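Local coordinates for SsfX3 (Streptomyces sp. SF2575, PDB 3SKV), which probably transfers a salicylyl group onto a tetracycline intermediate, as an acyltransferase built on the GDSL/SGNH hydrolase fold and fused to a jelly-roll domain, at residues A[88-93]-A[150-155]; A[92-97]-A[171-176]; A[264-269]-A[313-318]; A[255-260]-A[306-311]; A[47-52]-A[62-67]. The protein carries 1 engineered substitution. All blocks are in the same frame, centred on the assembly; numbering follows the deposited sequence.

Contact 1: A[88-93]-A[150-155]; sequences HLRTDS and AGDKLV. Engineered in segment 88-93: His88 (natural residue Cys).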
# COMPACT_ATOMS: atom_id res chain seq x y z
N HIS A 88 -4.58 12.22 8.66
CA HIS A 88 -3.77 12.93 9.65
C HIS A 88 -4.46 14.21 10.06
O HIS A 88 -5.06 14.91 9.23
CB HIS A 88 -2.40 13.32 9.07
CG HIS A 88 -1.43 12.21 8.86
ND1 HIS A 88 -0.08 12.44 8.93
CD2 HIS A 88 -1.64 10.92 8.52
CE1 HIS A 88 0.50 11.27 8.67
NE2 HIS A 88 -0.39 10.33 8.40
N LEU A 89 -4.35 14.53 11.35
CA LEU A 89 -4.86 15.76 11.95
C LEU A 89 -4.13 16.01 13.26
O LEU A 89 -3.79 15.05 13.95
CB LEU A 89 -6.40 15.79 12.17
CG LEU A 89 -7.01 14.67 13.01
CD1 LEU A 89 -7.23 15.13 14.41
CD2 LEU A 89 -8.34 14.24 12.45
N ARG A 90 -3.91 17.27 13.59
CA ARG A 90 -3.34 17.63 14.88
C ARG A 90 -4.50 18.14 15.73
O ARG A 90 -5.32 18.94 15.25
CB ARG A 90 -2.24 18.68 14.74
CG ARG A 90 -1.01 18.18 13.98
CD ARG A 90 0.17 19.13 14.18
NE ARG A 90 0.50 19.26 15.60
CZ ARG A 90 1.27 18.42 16.27
NH1 ARG A 90 1.88 17.41 15.65
NH2 ARG A 90 1.48 18.60 17.57
N THR A 91 -4.62 17.62 16.96
CA THR A 91 -5.68 18.01 17.90
C THR A 91 -5.27 17.83 19.35
O THR A 91 -4.44 16.96 19.66
CB THR A 91 -7.02 17.27 17.59
OG1 THR A 91 -8.08 17.96 18.26
CG2 THR A 91 -7.01 15.77 18.01
N ASP A 92 -5.89 18.62 20.23
CA ASP A 92 -5.67 18.46 21.66
C ASP A 92 -6.82 17.62 22.28
O ASP A 92 -6.80 17.35 23.48
CB ASP A 92 -5.49 19.82 22.34
CG ASP A 92 -6.66 20.79 22.36
OD1 ASP A 92 -7.69 20.50 21.71
OD2 ASP A 92 -6.51 21.88 22.95
N SER A 93 -7.82 17.26 21.49
CA SER A 93 -9.01 16.52 21.91
C SER A 93 -8.65 15.15 22.57
O SER A 93 -7.85 14.39 22.02
CB SER A 93 -9.94 16.31 20.71
OG SER A 93 -11.14 15.62 21.02
N ALA A 150 -4.07 13.79 26.44
CA ALA A 150 -4.49 15.18 26.44
C ALA A 150 -3.35 16.00 25.84
O ALA A 150 -2.19 15.54 25.82
CB ALA A 150 -4.79 15.64 27.86
N GLY A 151 -3.66 17.18 25.33
CA GLY A 151 -2.63 18.03 24.76
C GLY A 151 -2.48 17.84 23.27
O GLY A 151 -2.97 16.85 22.71
N ASP A 152 -1.80 18.80 22.62
CA ASP A 152 -1.56 18.77 21.19
C ASP A 152 -0.76 17.53 20.79
O ASP A 152 0.21 17.16 21.46
CB ASP A 152 -0.88 20.06 20.68
CG ASP A 152 -0.95 20.23 19.16
OD1 ASP A 152 -2.03 19.93 18.56
OD2 ASP A 152 0.05 20.72 18.57
N LYS A 153 -1.21 16.86 19.73
CA LYS A 153 -0.60 15.63 19.24
C LYS A 153 -1.00 15.38 17.80
O LYS A 153 -2.06 15.83 17.35
CB LYS A 153 -1.06 14.43 20.12
CG LYS A 153 -2.54 14.09 19.96
CD LYS A 153 -3.16 13.58 21.24
CE LYS A 153 -4.66 13.64 21.15
NZ LYS A 153 -5.20 14.74 22.00
N LEU A 154 -0.18 14.61 17.08
CA LEU A 154 -0.52 14.20 15.73
C LEU A 154 -1.34 12.90 15.80
O LEU A 154 -0.89 11.92 16.38
CB LEU A 154 0.74 14.05 14.86
CG LEU A 154 0.56 13.39 13.47
CD1 LEU A 154 -0.42 14.17 12.55
CD2 LEU A 154 1.89 13.17 12.78
N VAL A 155 -2.52 12.91 15.20
CA VAL A 155 -3.40 11.75 15.14
C VAL A 155 -3.39 11.17 13.73
O VAL A 155 -3.70 11.89 12.78
CB VAL A 155 -4.83 12.08 15.60
CG1 VAL A 155 -5.70 10.81 15.62
CG2 VAL A 155 -4.82 12.75 16.97
O HOH W 1 -6.29 17.93 25.87

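Contact 2: A[92-97]-A[171-176]; sequences DSPWLA and RLEAGA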
# COMPACT_ATOMS: atom_id res chain seq x y z
N ASP A 92 -5.89 18.62 20.23
CA ASP A 92 -5.67 18.46 21.66
C ASP A 92 -6.82 17.62 22.28
O ASP A 92 -6.80 17.35 23.48
CB ASP A 92 -5.49 19.82 22.34
CG ASP A 92 -6.66 20.79 22.36
OD1 ASP A 92 -7.69 20.50 21.71
OD2 ASP A 92 -6.51 21.88 22.95
N SER A 93 -7.82 17.26 21.49
CA SER A 93 -9.01 16.52 21.91
C SER A 93 -8.65 15.15 22.57
O SER A 93 -7.85 14.39 22.02
CB SER A 93 -9.94 16.31 20.71
OG SER A 93 -11.14 15.62 21.02
N PRO A 94 -9.19 14.84 23.77
CA PRO A 94 -8.88 13.54 24.39
C PRO A 94 -9.65 12.38 23.73
O PRO A 94 -9.42 11.21 24.07
CB PRO A 94 -9.28 13.76 25.85
CG PRO A 94 -10.41 14.71 25.77
CD PRO A 94 -10.14 15.62 24.60
N TRP A 95 -10.57 12.69 22.80
CA TRP A 95 -11.36 11.67 22.09
C TRP A 95 -11.65 12.04 20.64
O TRP A 95 -11.56 13.21 20.26
CB TRP A 95 -12.67 11.34 22.84
CG TRP A 95 -13.64 12.47 22.96
CD1 TRP A 95 -13.71 13.40 23.96
CD2 TRP A 95 -14.68 12.82 22.02
NE1 TRP A 95 -14.73 14.29 23.71
CE2 TRP A 95 -15.34 13.96 22.53
CE3 TRP A 95 -15.10 12.28 20.79
CZ2 TRP A 95 -16.42 14.55 21.87
CZ3 TRP A 95 -16.18 12.86 20.14
CH2 TRP A 95 -16.83 13.99 20.67
N LEU A 96 -12.01 11.05 19.84
CA LEU A 96 -12.43 11.27 18.47
C LEU A 96 -13.50 10.32 18.06
O LEU A 96 -13.56 9.17 18.53
CB LEU A 96 -11.27 11.35 17.43
CG LEU A 96 -10.53 10.11 16.93
CD1 LEU A 96 -11.39 9.23 15.99
CD2 LEU A 96 -9.35 10.53 16.13
N ALA A 97 -14.33 10.77 17.15
CA ALA A 97 -15.41 9.95 16.61
C ALA A 97 -15.44 10.11 15.11
O ALA A 97 -15.20 11.21 14.62
CB ALA A 97 -16.75 10.34 17.23
N ARG A 171 -15.70 13.88 14.67
CA ARG A 171 -16.13 14.64 15.83
C ARG A 171 -15.03 14.67 16.87
O ARG A 171 -14.30 13.69 17.03
CB ARG A 171 -17.43 14.10 16.41
CG ARG A 171 -18.67 14.65 15.73
CD ARG A 171 -19.93 13.87 16.09
NE ARG A 171 -20.02 13.65 17.53
CZ ARG A 171 -20.08 12.46 18.10
NH1 ARG A 171 -20.12 11.36 17.36
NH2 ARG A 171 -20.15 12.35 19.42
N LEU A 172 -14.91 15.80 17.55
CA LEU A 172 -13.91 16.03 18.60
C LEU A 172 -14.58 16.76 19.75
O LEU A 172 -15.73 17.22 19.61
CB LEU A 172 -12.73 16.89 18.06
CG LEU A 172 -12.04 16.42 16.77
CD1 LEU A 172 -11.16 17.51 16.20
CD2 LEU A 172 -11.25 15.15 17.00
N GLU A 173 -13.86 16.86 20.90
CA GLU A 173 -14.33 17.54 22.09
C GLU A 173 -14.64 19.00 21.74
O GLU A 173 -13.97 19.58 20.88
CB GLU A 173 -13.25 17.46 23.19
CG GLU A 173 -13.67 18.00 24.56
CD GLU A 173 -14.41 17.01 25.44
OE1 GLU A 173 -15.60 16.72 25.14
OE2 GLU A 173 -13.81 16.53 26.42
N ALA A 174 -15.65 19.59 22.40
CA ALA A 174 -15.99 21.00 22.20
C ALA A 174 -14.78 21.86 22.61
O ALA A 174 -14.12 21.58 23.62
CB ALA A 174 -17.18 21.36 23.06
N GLY A 175 -14.49 22.90 21.85
CA GLY A 175 -13.36 23.77 22.15
C GLY A 175 -11.99 23.18 21.83
O GLY A 175 -10.97 23.83 22.09
N ALA A 176 -11.94 21.96 21.26
CA ALA A 176 -10.67 21.34 20.89
C ALA A 176 -10.07 22.05 19.66
O ALA A 176 -10.83 22.49 18.77
CB ALA A 176 -10.86 19.86 20.58

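Contact 3: A[264-269]-A[313-318]; sequences VDFPAN and EQVVKV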
# COMPACT_ATOMS: atom_id res chain seq x y z
N VAL A 264 7.44 -12.56 -23.51
CA VAL A 264 8.08 -11.95 -24.69
C VAL A 264 8.09 -10.41 -24.58
O VAL A 264 9.13 -9.79 -24.81
CB VAL A 264 7.47 -12.47 -26.04
CG1 VAL A 264 8.11 -11.78 -27.24
CG2 VAL A 264 7.62 -13.98 -26.15
N ASP A 265 6.97 -9.81 -24.19
CA ASP A 265 6.83 -8.36 -24.07
C ASP A 265 7.38 -7.79 -22.80
O ASP A 265 7.59 -6.58 -22.73
CB ASP A 265 5.37 -7.92 -24.28
CG ASP A 265 4.87 -8.22 -25.68
OD1 ASP A 265 5.72 -8.41 -26.59
OD2 ASP A 265 3.64 -8.23 -25.87
N PHE A 266 7.62 -8.64 -21.81
CA PHE A 266 8.09 -8.25 -20.48
C PHE A 266 9.27 -7.23 -20.46
O PHE A 266 9.09 -6.16 -19.86
CB PHE A 266 8.35 -9.49 -19.60
CG PHE A 266 8.55 -9.14 -18.16
CD1 PHE A 266 7.46 -8.87 -17.33
CD2 PHE A 266 9.83 -9.08 -17.62
CE1 PHE A 266 7.66 -8.52 -15.99
CE2 PHE A 266 10.02 -8.77 -16.27
CZ PHE A 266 8.94 -8.49 -15.47
N PRO A 267 10.44 -7.52 -21.08
CA PRO A 267 11.53 -6.53 -21.05
C PRO A 267 11.14 -5.18 -21.66
O PRO A 267 11.46 -4.16 -21.06
CB PRO A 267 12.67 -7.20 -21.82
CG PRO A 267 12.32 -8.62 -21.89
CD PRO A 267 10.84 -8.70 -21.87
N ALA A 268 10.43 -5.17 -22.80
CA ALA A 268 9.97 -3.94 -23.45
C ALA A 268 8.98 -3.17 -22.57
O ALA A 268 9.09 -1.95 -22.45
CB ALA A 268 9.32 -4.25 -24.78
N ASN A 269 8.05 -3.90 -21.91
CA ASN A 269 7.07 -3.28 -21.02
C ASN A 269 7.72 -2.66 -19.80
O ASN A 269 7.28 -1.59 -19.38
CB ASN A 269 5.97 -4.27 -20.63
CG ASN A 269 5.05 -4.72 -21.76
OD1 ASN A 269 4.43 -5.78 -21.69
ND2 ASN A 269 4.93 -3.95 -22.83
N GLU A 313 15.35 -13.03 -14.10
CA GLU A 313 16.52 -12.76 -14.94
C GLU A 313 16.31 -11.54 -15.90
O GLU A 313 17.28 -10.81 -16.13
CB GLU A 313 16.95 -14.02 -15.69
CG GLU A 313 18.43 -14.07 -16.02
CD GLU A 313 18.83 -15.08 -17.08
OE1 GLU A 313 18.05 -16.03 -17.33
OE2 GLU A 313 19.94 -14.93 -17.66
N GLN A 314 15.05 -11.28 -16.36
CA GLN A 314 14.70 -10.12 -17.22
C GLN A 314 14.74 -8.82 -16.43
O GLN A 314 15.23 -7.82 -16.97
CB GLN A 314 13.31 -10.28 -17.90
CG GLN A 314 13.18 -11.53 -18.77
CD GLN A 314 13.91 -11.45 -20.08
OE1 GLN A 314 15.12 -11.23 -20.15
NE2 GLN A 314 13.20 -11.71 -21.16
N VAL A 315 14.28 -8.84 -15.14
CA VAL A 315 14.30 -7.67 -14.27
C VAL A 315 15.77 -7.24 -14.15
O VAL A 315 16.08 -6.07 -14.40
CB VAL A 315 13.56 -7.85 -12.90
CG1 VAL A 315 13.66 -6.58 -12.06
CG2 VAL A 315 12.09 -8.22 -13.08
N VAL A 316 16.66 -8.23 -13.93
CA VAL A 316 18.11 -8.03 -13.83
C VAL A 316 18.65 -7.41 -15.13
O VAL A 316 19.41 -6.44 -15.06
CB VAL A 316 18.90 -9.35 -13.52
CG1 VAL A 316 20.38 -9.05 -13.34
CG2 VAL A 316 18.36 -10.09 -12.30
N LYS A 317 18.31 -8.00 -16.29
CA LYS A 317 18.81 -7.54 -17.59
C LYS A 317 18.43 -6.11 -17.92
O LYS A 317 19.29 -5.37 -18.40
CB LYS A 317 18.44 -8.51 -18.73
CG LYS A 317 19.32 -9.77 -18.75
CD LYS A 317 19.04 -10.65 -19.97
CE LYS A 317 19.76 -11.98 -19.91
NZ LYS A 317 21.21 -11.86 -20.25
N VAL A 318 17.16 -5.72 -17.63
CA VAL A 318 16.64 -4.37 -17.89
C VAL A 318 17.36 -3.34 -17.00
O VAL A 318 17.76 -2.27 -17.48
CB VAL A 318 15.10 -4.32 -17.73
CG1 VAL A 318 14.57 -2.88 -17.64
CG2 VAL A 318 14.42 -5.08 -18.86

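Contact 4: A[255-260]-A[306-311]; sequences SNFMDG and PTVADY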
# COMPACT_ATOMS: atom_id res chain seq x y z
N SER A 255 3.21 -12.19 -11.23
CA SER A 255 1.84 -11.86 -11.64
C SER A 255 1.62 -12.15 -13.14
O SER A 255 0.56 -12.67 -13.51
CB SER A 255 1.54 -10.38 -11.34
OG SER A 255 1.94 -10.05 -10.02
N ASN A 256 2.64 -11.87 -14.00
CA ASN A 256 2.57 -12.16 -15.43
C ASN A 256 2.70 -13.66 -15.65
O ASN A 256 1.99 -14.22 -16.49
CB ASN A 256 3.63 -11.38 -16.22
CG ASN A 256 3.26 -9.95 -16.48
OD1 ASN A 256 3.79 -9.03 -15.88
ND2 ASN A 256 2.34 -9.74 -17.40
N PHE A 257 3.60 -14.32 -14.88
CA PHE A 257 3.83 -15.77 -14.93
C PHE A 257 2.52 -16.52 -14.60
O PHE A 257 2.22 -17.52 -15.24
CB PHE A 257 4.99 -16.20 -13.98
CG PHE A 257 5.05 -17.69 -13.69
CD1 PHE A 257 5.62 -18.57 -14.61
CD2 PHE A 257 4.46 -18.23 -12.55
CE1 PHE A 257 5.61 -19.96 -14.38
CE2 PHE A 257 4.47 -19.61 -12.31
CZ PHE A 257 5.04 -20.46 -13.23
N MET A 258 1.78 -16.05 -13.58
CA MET A 258 0.51 -16.60 -13.10
C MET A 258 -0.56 -16.74 -14.20
O MET A 258 -1.47 -17.56 -14.06
CB MET A 258 -0.03 -15.76 -11.94
CG MET A 258 0.76 -15.91 -10.65
SD MET A 258 0.27 -14.71 -9.38
CE MET A 258 -1.45 -15.19 -9.12
N ASP A 259 -0.44 -15.93 -15.28
CA ASP A 259 -1.36 -15.94 -16.43
C ASP A 259 -0.78 -16.69 -17.60
O ASP A 259 -1.46 -16.87 -18.60
CB ASP A 259 -1.73 -14.50 -16.85
CG ASP A 259 -2.77 -13.84 -15.98
OD1 ASP A 259 -3.80 -14.49 -15.68
OD2 ASP A 259 -2.58 -12.67 -15.61
N GLY A 260 0.49 -17.10 -17.47
CA GLY A 260 1.26 -17.86 -18.46
C GLY A 260 1.54 -17.10 -19.73
O GLY A 260 2.05 -17.65 -20.70
N PRO A 306 7.96 -20.33 -19.91
CA PRO A 306 8.79 -19.53 -18.98
C PRO A 306 8.45 -19.73 -17.50
O PRO A 306 7.29 -19.91 -17.14
CB PRO A 306 8.54 -18.08 -19.40
CG PRO A 306 8.07 -18.17 -20.80
CD PRO A 306 7.37 -19.48 -20.97
N THR A 307 9.49 -19.69 -16.66
CA THR A 307 9.40 -19.88 -15.21
C THR A 307 9.53 -18.54 -14.49
O THR A 307 9.87 -17.52 -15.11
CB THR A 307 10.50 -20.87 -14.75
OG1 THR A 307 11.79 -20.27 -14.90
CG2 THR A 307 10.48 -22.19 -15.50
N VAL A 308 9.29 -18.55 -13.17
CA VAL A 308 9.46 -17.39 -12.29
C VAL A 308 10.93 -16.92 -12.36
O VAL A 308 11.18 -15.72 -12.48
CB VAL A 308 9.02 -17.70 -10.84
CG1 VAL A 308 9.32 -16.53 -9.91
CG2 VAL A 308 7.53 -18.06 -10.78
N ALA A 309 11.88 -17.88 -12.36
CA ALA A 309 13.32 -17.60 -12.48
C ALA A 309 13.64 -16.81 -13.75
O ALA A 309 14.41 -15.84 -13.68
CB ALA A 309 14.09 -18.91 -12.47
N ASP A 310 12.99 -17.17 -14.89
CA ASP A 310 13.11 -16.51 -16.20
C ASP A 310 12.69 -15.05 -16.14
O ASP A 310 13.36 -14.20 -16.75
CB ASP A 310 12.33 -17.25 -17.30
CG ASP A 310 12.93 -18.61 -17.66
OD1 ASP A 310 14.15 -18.78 -17.50
OD2 ASP A 310 12.18 -19.49 -18.10
N TYR A 311 11.61 -14.75 -15.39
CA TYR A 311 11.13 -13.38 -15.21
C TYR A 311 12.10 -12.57 -14.39
O TYR A 311 12.43 -11.45 -14.78
CB TYR A 311 9.73 -13.33 -14.59
CG TYR A 311 8.63 -13.59 -15.59
CD1 TYR A 311 8.18 -14.89 -15.84
CD2 TYR A 311 8.02 -12.54 -16.29
CE1 TYR A 311 7.17 -15.14 -16.75
CE2 TYR A 311 6.99 -12.78 -17.20
CZ TYR A 311 6.56 -14.09 -17.41
OH TYR A 311 5.56 -14.37 -18.30

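Contact 5: A[47-52]-A[62-67]; sequences AVSLQD and APHEDA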
# COMPACT_ATOMS: atom_id res chain seq x y z
N ALA A 47 -3.49 8.57 -0.45
CA ALA A 47 -4.64 8.62 -1.38
C ALA A 47 -4.28 9.48 -2.60
O ALA A 47 -3.61 10.50 -2.46
CB ALA A 47 -5.88 9.17 -0.68
N VAL A 48 -4.67 9.04 -3.80
CA VAL A 48 -4.40 9.77 -5.04
C VAL A 48 -5.52 10.79 -5.28
O VAL A 48 -5.24 11.94 -5.61
CB VAL A 48 -4.21 8.77 -6.19
CG1 VAL A 48 -4.16 9.46 -7.55
CG2 VAL A 48 -2.95 7.93 -5.96
N SER A 49 -6.77 10.40 -5.07
CA SER A 49 -7.89 11.33 -5.17
C SER A 49 -8.90 11.07 -4.08
O SER A 49 -8.86 10.01 -3.45
CB SER A 49 -8.53 11.30 -6.56
OG SER A 49 -9.04 10.02 -6.85
N LEU A 50 -9.79 12.06 -3.83
CA LEU A 50 -10.87 11.95 -2.86
C LEU A 50 -12.18 12.11 -3.59
O LEU A 50 -12.37 13.10 -4.29
CB LEU A 50 -10.72 12.97 -1.71
CG LEU A 50 -9.33 13.06 -1.07
CD1 LEU A 50 -9.12 14.39 -0.40
CD2 LEU A 50 -9.05 11.90 -0.12
N GLN A 51 -13.06 11.10 -3.51
CA GLN A 51 -14.37 11.08 -4.18
C GLN A 51 -15.46 11.50 -3.22
O GLN A 51 -15.66 10.87 -2.19
CB GLN A 51 -14.68 9.69 -4.76
CG GLN A 51 -16.00 9.64 -5.52
CD GLN A 51 -16.38 8.25 -5.95
OE1 GLN A 51 -16.52 7.33 -5.14
NE2 GLN A 51 -16.57 8.08 -7.25
N ASP A 52 -16.23 12.48 -3.65
CA ASP A 52 -17.36 13.08 -2.94
C ASP A 52 -18.62 12.45 -3.50
O ASP A 52 -18.97 12.70 -4.65
CB ASP A 52 -17.32 14.62 -3.18
CG ASP A 52 -18.53 15.46 -2.81
OD1 ASP A 52 -19.65 15.12 -3.26
OD2 ASP A 52 -18.34 16.57 -2.24
N ALA A 62 -6.15 5.84 -7.10
CA ALA A 62 -6.07 6.15 -8.52
C ALA A 62 -7.06 7.31 -8.79
O ALA A 62 -7.92 7.52 -7.93
CB ALA A 62 -6.44 4.94 -9.35
N PRO A 63 -6.96 8.10 -9.91
CA PRO A 63 -7.93 9.21 -10.12
C PRO A 63 -9.32 8.64 -10.35
O PRO A 63 -9.51 8.02 -11.38
CB PRO A 63 -7.40 9.93 -11.37
CG PRO A 63 -6.03 9.42 -11.57
CD PRO A 63 -5.98 8.04 -11.01
N HIS A 64 -10.26 8.80 -9.40
CA HIS A 64 -11.59 8.20 -9.44
C HIS A 64 -12.40 8.44 -10.70
O HIS A 64 -13.13 7.55 -11.14
CB HIS A 64 -12.42 8.53 -8.17
CG HIS A 64 -12.77 9.98 -8.04
ND1 HIS A 64 -13.95 10.48 -8.56
CD2 HIS A 64 -12.07 11.00 -7.47
CE1 HIS A 64 -13.94 11.78 -8.29
NE2 HIS A 64 -12.82 12.14 -7.63
N GLU A 65 -12.27 9.64 -11.28
CA GLU A 65 -12.93 10.06 -12.52
C GLU A 65 -12.47 9.24 -13.76
O GLU A 65 -13.23 9.06 -14.70
CB GLU A 65 -12.77 11.59 -12.74
CG GLU A 65 -11.33 12.10 -12.78
CD GLU A 65 -10.61 12.37 -11.46
OE1 GLU A 65 -10.32 11.40 -10.73
OE2 GLU A 65 -10.32 13.55 -11.18
N ASP A 66 -11.24 8.69 -13.70
CA ASP A 66 -10.62 7.90 -14.76
C ASP A 66 -10.47 6.43 -14.41
O ASP A 66 -9.69 5.76 -15.07
CB ASP A 66 -9.21 8.47 -15.07
CG ASP A 66 -9.14 9.91 -15.49
OD1 ASP A 66 -10.09 10.39 -16.16
OD2 ASP A 66 -8.11 10.55 -15.22
N ALA A 67 -11.17 5.93 -13.37
CA ALA A 67 -11.03 4.54 -12.91
C ALA A 67 -11.15 3.47 -14.02
O ALA A 67 -10.42 2.46 -14.01
CB ALA A 67 -12.01 4.25 -11.79

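Contact 1: A[88-93]-A[150-155]
Leu89 and Val155 pair through their backbones as an antiparallel hydrogen-bonded pair, Val155 N giving to Leu89 O at 2.8 Å and Leu89 N to Val155 O. Thr91 N also gives to Lys153 O at 3.1 Å. Next to Leu89 and Val155 lies the non-hydrogen-bonded pair Arg90 and Leu154, where Arg90 CA makes a CH...O contact with Lys153 O. The two strands, 150° apart in direction, belong to one of the antiparallel sheets of the N-terminal jelly-roll domain.

Charged groups add two grips. The Arg90 chain bends at CG-CD (chi3 58°) and folds its guanidinium back over Leu154 N and Lys153 C, so that NH2 meets Asp152 OD2 at 2.7 Å in a salt bridge. The oxygen lies in the guanidinium plane, yet the carboxylate is met from above, its plane turned 76° from that of the guanidinium. A weak bond from NE reaches the same oxygen. On the face shared by Leu89, Thr91 and Val155, Lys153 curls along the partner strand and its NZ gives to Ser93 O at 2.7 Å, from above the carbonyl plane, and to Gly151 O at 3.2 Å; Pro149 O is a further acceptor.

Apolar contacts are modest: Leu89 CD1 lies beside Val155 CB at 4.1 Å, and Thr91 CG2 meets Val155 CG2 at 3.9 Å. The engineered His88 touches Leu154 CD1 while its ND1 bonds to Asp181.

The buried Lys153 ammonium, held by three carbonyls, thus ties the loop after 88-91 to the one before 153-155, whereas Arg90 and Asp152 form their ion pair on the other face.

Contact 2: A[92-97]-A[171-176]
Trp95 lays its six-membered ring over the backbone of 171-176: Leu172 C and Glu173 N both sit 3.5 Å above the indole plane, offset toward its rim. With CG between the backbone N and the carbonyl carbon (chi1 64°), the indole swings across to this strand. Its NE1 gives to Glu173 OE1 at 3.0 Å, nearly straight (169°). The oxygen is in the indole plane, but the donor stands above the carboxylate, whose plane is 88° from the ring. Trp95 also meets the ring of His144.

Arg171 turns one guanidinium face to Ala97 CB, 3.5 Å from its NH1, with Trp95 CZ3 over that face as well, while NH1 itself forms a salt bridge with Glu142. Strands 96-103 and 164-172 are antiparallel neighbours in a four-stranded sheet of the jelly-roll domain, and Ala97 and Arg171 are a hydrogen-bonded pair, Arg171 N to Ala97 O at 2.7 Å.

Ser93 OG has two bonds: it gives to Trp95 O at 2.6 Å and accepts from Glu173 N at 3.0 Å, joining both loops. Beyond it, the type II turn from Glu173 to Ala176 brings Ala176 CB within 3.7 Å of Ser93 CB.

Contact 3: A[264-269]-A[313-318]
Pro267 and Gln314 mark the closest backbone approach, their CA atoms 6.1 Å apart, where the first turn of helix 266-278 leans on the middle of helix 308-324. Both helices belong to the GDSL/SGNH domain, a three-layer alpha/beta fold with a parallel five-stranded sheet. Each helix is held by its own backbone bonds, such as Asn269 N to Asp265 O and Val318 N to Gln314 O; no hydrogen bond crosses between the two segments, and the contact rests on van der Waals packing.

Phe266, buried, points its CB toward the opposing helix. With CG anti to the backbone N (chi1 -168°), the ring extends into the interface and offers an edge to it. Val315 CG2 lies in the ring plane beside that edge, 3.8 Å from CE2. Next to it, Gln314 CB touches Phe266 CD2 at 3.7 Å. The two side chains run past one another in opposite directions, and the amide of Gln314 is turned only 18° from the ring plane. Outside the pair of segments, Phe266 also meets Leu232 and, edge-to-face, the ring of Tyr311. Val315 reaches Leu270 on the same helix as Phe266 and Tyr332 on the edge strand 330-333, linking the helix pair to the sheet.

One turn farther along, Val318 CG2 packs against Pro267, 3.8 Å from its carbonyl O and 4.0 Å from its CB. Gln314 bends at CB-CG (chi2 -74°), bringing its amide obliquely up to the proline ring, NE2 3.3 Å from Pro267 CG.

Contact 4: A[255-260]-A[306-311]
A capped helix start packs here against short helix 254-257 in the GDSL/SGNH domain, with Phe257 filling the junction between them. Thr307 is the N-cap of helix 308-324 and forms a capping box with Asp310: Thr307 N gives to Asp310 OD2 at 3.1 Å, and Asp310 N returns a weak bond to Thr307 OG1. The box closes the first turn, from which Val308 projects; Pro306 lies just before it.

Phe257, with CG anti to its backbone N (chi1 165°), puts its ring against both Val308 and Pro306. Val308 CG2 sits over one face in a CH-pi contact, 3.8 Å from the ring centroid and 22° off the normal; the side chains meet at about a right angle. At the ring edge, in its plane, Pro306 O approaches CE1 at 3.2 Å, a close contact between an aromatic C-H and a carbonyl oxygen. Lys305 adds a cation-pi contact to this ring and gives to Phe257 O.

Tyr311, one helical turn after Val308, lies alongside the backbone of 256-257. Its CE1 is 3.7 Å from Phe257 CB, and its CE2 is 3.8 Å from Asn256 CB, so the phenol spans two consecutive side-chain roots. After Phe257 the chain turns away in a type I turn to Gly260, whose phi is positive.

Helix 254-257 directly follows strand 247-252 of the central parallel sheet, and Tyr311 goes on to meet Phe263 edge-to-face, in the loop that leads from this short helix to helix 266-278, which also packs on helix 308-324.

Contact 5: A[47-52]-A[62-67]
Ser49 reaches across to Ala62 and His64 at the start of a two-stranded antiparallel hairpin, strands 49-53 and 56-60, where Val48 and Ser49 both face Trp60 in a classic beta bulge. The segment 62-67 follows the hairpin's second strand and folds back beside the first.

From its CB, 3.7 Å from His64 CD2, the serine carries OG between the backbone N and the carbonyl carbon (chi1 60°), which turns the hydroxyl to the returning chain. OG gives a hydrogen bond to Ala62 O at 2.9 Å, from a position tilted 28° out of the carbonyl plane. Ser49 OG lies in the plane of the His64 ring, 3.2 Å from His64 CD2 and 3.1 Å from His64 N. A single hydroxyl is thus set against the backbone where the short 3-10 turn at 64-65 begins.

The imidazole is sandwiched: Gln51 CB stands over its centre on one face in a CH-pi contact, 11° off the normal, and Glu65 OE1 lies above the opposite face, toward the rim. Trp60 also meets this ring, and its NE1 makes a weak hydrogen bond to Gln51 OE1. Just before the strand, Val48 touches Leu239 and Leu243 of the GDSL domain. Val48 CB lies 3.6 Å from Ala62 N, and its CG1 is 4.2 Å from Pro63 CD.

From the N terminus, contact 5 comes first, closing the short hairpin of 49-60 onto the loop after it, near the junction with the GDSL domain. Contacts 1 and 2 start from overlapping segments that share 92-93 and close successively longer loops, one to 150-155 and one to 171-176. Their centres lie about 9 Å apart, and they touch through Val155 and Leu96, joining the two antiparallel sheets of the jelly roll. On the opposite side of the chain's centre, contacts 4 and 3 cross along the sequence: helices 254-257 and 266-278 follow each other in the chain, and both contacts use helix 308-324.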